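Geranyltranstransferase (IspA) (Helicobacter pylori, PDB 3LLW) is probably a magnesium-dependent prenyltransferase of the FPP/GGPP synthase family, joining isoprenyl diphosphates in isoprenoid biosynthesis. Local coordinates at residues A[209-212]-A[213-216]; A[280-283]-A[284-288]. All coordinates share one frame; numbering follows the deposited sequence.

Interaction 1 (A[209-212]-A[213-216])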
loop_
_atom_site.group_PDB
_atom_site.type_symbol
_atom_site.label_atom_id
_atom_site.label_comp_id
_atom_site.label_asym_id
_atom_site.label_seq_id
_atom_site.Cartn_x
_atom_site.Cartn_y
_atom_site.Cartn_z
ATOM N N GLU A 209 -13.711 21.232 -12.209
ATOM C CA GLU A 209 -12.737 21.653 -11.206
ATOM C C GLU A 209 -13.402 22.219 -9.949
ATOM O O GLU A 209 -12.925 21.999 -8.835
ATOM C CB GLU A 209 -11.741 22.655 -11.820
ATOM C CG GLU A 209 -12.357 23.966 -12.415
ATOM C CD GLU A 209 -12.779 23.892 -13.902
ATOM O OE1 GLU A 209 -13.297 22.849 -14.374
ATOM O OE2 GLU A 209 -12.601 24.914 -14.601
ATOM N N GLU A 210 -14.520 22.917 -10.152
ATOM C CA GLU A 210 -15.292 23.528 -9.082
ATOM C C GLU A 210 -15.993 22.494 -8.214
ATOM O O GLU A 210 -16.084 22.670 -6.999
ATOM C CB GLU A 210 -16.344 24.467 -9.660
ATOM C CG GLU A 210 -15.902 25.913 -9.846
ATOM C CD GLU A 210 -17.076 26.889 -9.765
ATOM O OE1 GLU A 210 -18.183 26.557 -10.252
ATOM O OE2 GLU A 210 -16.892 27.990 -9.203
ATOM N N LEU A 211 -16.509 21.438 -8.849
ATOM C CA LEU A 211 -17.220 20.369 -8.140
ATOM C C LEU A 211 -16.237 19.538 -7.328
ATOM O O LEU A 211 -16.560 19.090 -6.223
ATOM C CB LEU A 211 -18.020 19.477 -9.102
ATOM C CG LEU A 211 -18.879 18.378 -8.460
ATOM C CD1 LEU A 211 -19.889 18.989 -7.503
ATOM C CD2 LEU A 211 -19.582 17.518 -9.502
ATOM N N PHE A 212 -15.046 19.341 -7.892
ATOM C CA PHE A 212 -13.944 18.696 -7.205
ATOM C C PHE A 212 -13.657 19.400 -5.886
ATOM O O PHE A 212 -13.699 18.766 -4.817
ATOM C CB PHE A 212 -12.691 18.659 -8.086
ATOM C CG PHE A 212 -11.608 17.752 -7.565
ATOM C CD1 PHE A 212 -11.485 16.452 -8.048
ATOM C CD2 PHE A 212 -10.709 18.192 -6.587
ATOM C CE1 PHE A 212 -10.487 15.606 -7.565
ATOM C CE2 PHE A 212 -9.707 17.352 -6.104
ATOM C CZ PHE A 212 -9.595 16.060 -6.595
ATOM N N LYS A 213 -13.389 20.703 -5.968
ATOM C CA LYS A 213 -13.070 21.508 -4.794
ATOM C C LYS A 213 -14.196 21.442 -3.777
ATOM O O LYS A 213 -13.958 21.293 -2.562
ATOM C CB LYS A 213 -12.803 22.959 -5.193
ATOM C CG LYS A 213 -11.363 23.250 -5.596
ATOM C CD LYS A 213 -11.109 24.761 -5.599
ATOM C CE LYS A 213 -9.713 25.117 -5.067
ATOM N NZ LYS A 213 -8.603 24.698 -5.978
ATOM N N TRP A 214 -15.421 21.529 -4.296
ATOM C CA TRP A 214 -16.618 21.453 -3.484
ATOM C C TRP A 214 -16.751 20.102 -2.767
ATOM O O TRP A 214 -16.995 20.082 -1.561
ATOM C CB TRP A 214 -17.867 21.742 -4.327
ATOM C CG TRP A 214 -19.094 21.909 -3.490
ATOM C CD1 TRP A 214 -19.584 23.072 -2.984
ATOM C CD2 TRP A 214 -19.965 20.870 -3.029
ATOM N NE1 TRP A 214 -20.716 22.828 -2.249
ATOM C CE2 TRP A 214 -20.967 21.482 -2.252
ATOM C CE3 TRP A 214 -19.989 19.476 -3.191
ATOM C CZ2 TRP A 214 -21.987 20.756 -1.646
ATOM C CZ3 TRP A 214 -20.997 18.754 -2.588
ATOM C CH2 TRP A 214 -21.987 19.395 -1.825
ATOM N N LEU A 215 -16.609 18.993 -3.495
ATOM C CA LEU A 215 -16.744 17.652 -2.886
ATOM C C LEU A 215 -15.662 17.391 -1.849
ATOM O O LEU A 215 -15.939 16.826 -0.779
ATOM C CB LEU A 215 -16.732 16.531 -3.930
ATOM C CG LEU A 215 -18.003 16.202 -4.710
ATOM C CD1 LEU A 215 -17.669 15.193 -5.771
ATOM C CD2 LEU A 215 -19.127 15.693 -3.818
ATOM N N GLN A 216 -14.441 17.813 -2.180
ATOM C CA GLN A 216 -13.301 17.731 -1.288
ATOM C C GLN A 216 -13.614 18.353 0.062
ATOM O O GLN A 216 -13.504 17.680 1.088
ATOM C CB GLN A 216 -12.070 18.374 -1.921
ATOM C CG GLN A 216 -10.776 18.125 -1.160
ATOM C CD GLN A 216 -9.553 18.104 -2.059
ATOM O OE1 GLN A 216 -8.708 17.220 -1.937
ATOM N NE2 GLN A 216 -9.455 19.073 -2.973
#
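The carbonyl oxygen of L211 takes the amide N of L215 in the shortest bond of this helical turn, 2.7 Å from L215 N to L211 O, with an N-H...O angle of 163°. Carbon lies close to the same oxygen: CB of L215 comes to 3.4 Å from L211 O, and CG of L215 follows just behind it. Three more i to i+4 bonds run in step, K213 N to E209 O, W214 N to E210 O and Q216 N to F212 O, the last of them 2.9 Å long. Together they form the first turns of helix 209-236, part of the predominantly helical (all-alpha class) fold of the FPP/GGPP synthase family. On the flank that faces the protein, L211 and L215 pack one turn apart, CG of L211 lying 4.3 Å from CD1 of L215. CD1 of L211 approaches the indole of W214 obliquely, 4.3 Å from CE3, while CD2 of L215 lies at the indole edge, in its plane. Helix 178-204 covers this flank through I198 and L201, and L289 and L293 of helix 287-301 add to the cover. W214 also stacks its ring on F218, one turn further on. F212 and Q216 form a second i, i+4 pair. In Q216, CG stands opposite the backbone N (chi1 -170°) and the chain runs on extended, which carries NE2 to 3.6 Å from CE2 of F212. The amide stands almost perpendicular to the phenyl plane, 89° apart, and its approach to the ring is oblique.

Interaction 2 (A[280-283]-A[284-288]). With SO4 (sulfate ion), chain E.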
loop_
_atom_site.group_PDB
_atom_site.type_symbol
_atom_site.label_atom_id
_atom_site.label_comp_id
_atom_site.label_asym_id
_atom_site.label_seq_id
_atom_site.Cartn_x
_atom_site.Cartn_y
_atom_site.Cartn_z
ATOM N N ASP A 280 -27.514 21.904 -0.020
ATOM C CA ASP A 280 -28.682 22.407 -0.759
ATOM C C ASP A 280 -28.352 23.575 -1.706
ATOM O O ASP A 280 -29.242 24.138 -2.340
ATOM C CB ASP A 280 -29.839 22.754 0.196
ATOM C CG ASP A 280 -30.321 21.546 1.019
ATOM O OD1 ASP A 280 -30.988 21.772 2.050
ATOM O OD2 ASP A 280 -30.025 20.379 0.667
ATOM N N ALA A 281 -27.071 23.923 -1.797
ATOM C CA ALA A 281 -26.565 24.836 -2.822
ATOM C C ALA A 281 -26.019 24.052 -4.023
ATOM O O ALA A 281 -25.428 24.622 -4.943
ATOM C CB ALA A 281 -25.489 25.740 -2.243
ATOM N N LEU A 282 -26.220 22.738 -4.001
ATOM C CA LEU A 282 -25.819 21.863 -5.097
ATOM C C LEU A 282 -27.025 21.544 -5.978
ATOM O O LEU A 282 -26.861 21.121 -7.125
ATOM C CB LEU A 282 -25.201 20.578 -4.537
ATOM C CG LEU A 282 -24.250 19.715 -5.360
ATOM C CD1 LEU A 282 -22.892 20.386 -5.519
ATOM C CD2 LEU A 282 -24.109 18.388 -4.671
ATOM N N LYS A 283 -28.225 21.769 -5.429
ATOM C CA LYS A 283 -29.519 21.622 -6.134
ATOM C C LYS A 283 -29.658 22.223 -7.548
ATOM O O LYS A 283 -30.190 21.541 -8.422
ATOM C CB LYS A 283 -30.694 22.106 -5.263
ATOM C CG LYS A 283 -31.153 21.128 -4.201
ATOM C CD LYS A 283 -32.592 21.376 -3.775
ATOM C CE LYS A 283 -33.008 20.420 -2.656
ATOM N NZ LYS A 283 -34.491 20.270 -2.536
ATOM N N PRO A 284 -29.225 23.492 -7.778
ATOM C CA PRO A 284 -29.350 24.027 -9.147
ATOM C C PRO A 284 -28.562 23.295 -10.234
ATOM O O PRO A 284 -29.152 22.870 -11.231
ATOM C CB PRO A 284 -28.831 25.464 -9.015
ATOM C CG PRO A 284 -28.993 25.789 -7.583
ATOM C CD PRO A 284 -28.681 24.519 -6.870
ATOM N N ALA A 285 -27.251 23.146 -10.040
ATOM C CA ALA A 285 -26.373 22.563 -11.065
ATOM C C ALA A 285 -26.257 21.034 -11.026
ATOM O O ALA A 285 -25.929 20.414 -12.043
ATOM C CB ALA A 285 -24.988 23.210 -11.015
ATOM N N TYR A 286 -26.513 20.428 -9.863
ATOM C CA TYR A 286 -26.356 18.972 -9.708
ATOM C C TYR A 286 -27.470 18.278 -8.915
ATOM O O TYR A 286 -27.194 17.750 -7.835
ATOM C CB TYR A 286 -24.997 18.659 -9.054
ATOM C CG TYR A 286 -23.819 19.099 -9.877
ATOM C CD1 TYR A 286 -23.144 20.287 -9.591
ATOM C CD2 TYR A 286 -23.393 18.338 -10.961
ATOM C CE1 TYR A 286 -22.057 20.706 -10.378
ATOM C CE2 TYR A 286 -22.323 18.740 -11.742
ATOM C CZ TYR A 286 -21.662 19.921 -11.448
ATOM O OH TYR A 286 -20.598 20.284 -12.234
ATOM N N PRO A 287 -28.719 18.269 -9.441
ATOM C CA PRO A 287 -29.858 17.689 -8.713
ATOM C C PRO A 287 -29.773 16.200 -8.334
ATOM O O PRO A 287 -30.128 15.847 -7.203
ATOM C CB PRO A 287 -31.055 17.942 -9.651
ATOM C CG PRO A 287 -30.466 18.216 -10.993
ATOM C CD PRO A 287 -29.145 18.860 -10.728
ATOM N N LEU A 288 -29.313 15.348 -9.253
ATOM C CA LEU A 288 -29.213 13.903 -8.998
ATOM C C LEU A 288 -28.147 13.593 -7.943
ATOM O O LEU A 288 -28.336 12.717 -7.097
ATOM C CB LEU A 288 -28.949 13.120 -10.291
ATOM C CG LEU A 288 -29.970 13.273 -11.432
ATOM C CD1 LEU A 288 -29.495 12.606 -12.726
ATOM C CD2 LEU A 288 -31.353 12.765 -11.040
HETATM S S SO4 E . -26.662 15.830 -11.881
HETATM O O1 SO4 E . -28.111 15.950 -11.737
HETATM O O2 SO4 E . -26.060 15.575 -10.570
HETATM O O3 SO4 E . -26.362 14.728 -12.798
HETATM O O4 SO4 E . -26.146 17.075 -12.460
#
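With chi1 at -157°, L282 swings CG over beside its own carbonyl carbon, whereas Y286 (chi1 -62°) sets CG opposite its carbonyl; the two side chains meet with CG of L282 3.9 Å from CB of Y286. Further out, CD1 of L282 reaches the tyrosine ring obliquely, 4.1 Å from its CD1. The backbone closes the same turn: Y286 N donates to L282 O at 2.8 Å, almost in line with the C=O bond although the N-H...O angle is only 145°. K283, P284 and A285 lie inside the turn, within the 280-286 connection between helix 261-279 and helix 287-301. Y286 is the N-cap residue of the latter, and P287, which has no amide hydrogen to offer, occupies its first turn. A sulfate, probably from the crystallisation liquor, sits at this helix start. L288 N donates to its O1 at 2.8 Å, and L289 N is hydrogen-bonded to the ion as well. Sulfate O2 lies in the plane of the Y286 ring, at its edge, and CD of P287 is 3.2 Å from O1. Amide N-H groups thus bind the anion at the positive end of the helix dipole, an arrangement consistent with electrostatic stabilisation of a doubly charged ion.

Interaction 1 is partly buried and interaction 2 lies at the surface, yet they share an apolar seam, their centres about 13 Å apart. CH2 of W214 packs 3.7 Å from CD2 of L282, and CD2 of L211 lies 3.7 Å from CZ of Y286, fitting the 280-286 connection against the start of helix 209-236. L282, the buried residue of the connection, also touches L289, so it bridges helices 209-236 and 287-301. Their chemistry differs with place: 209-216 repeats regular helical bonds and turns one apolar flank to the protein, whereas 280-288 closes its non-helical turn with a single backbone bond and turns the first amides of the next helix, L288 N and then L289 N, to a sulfate.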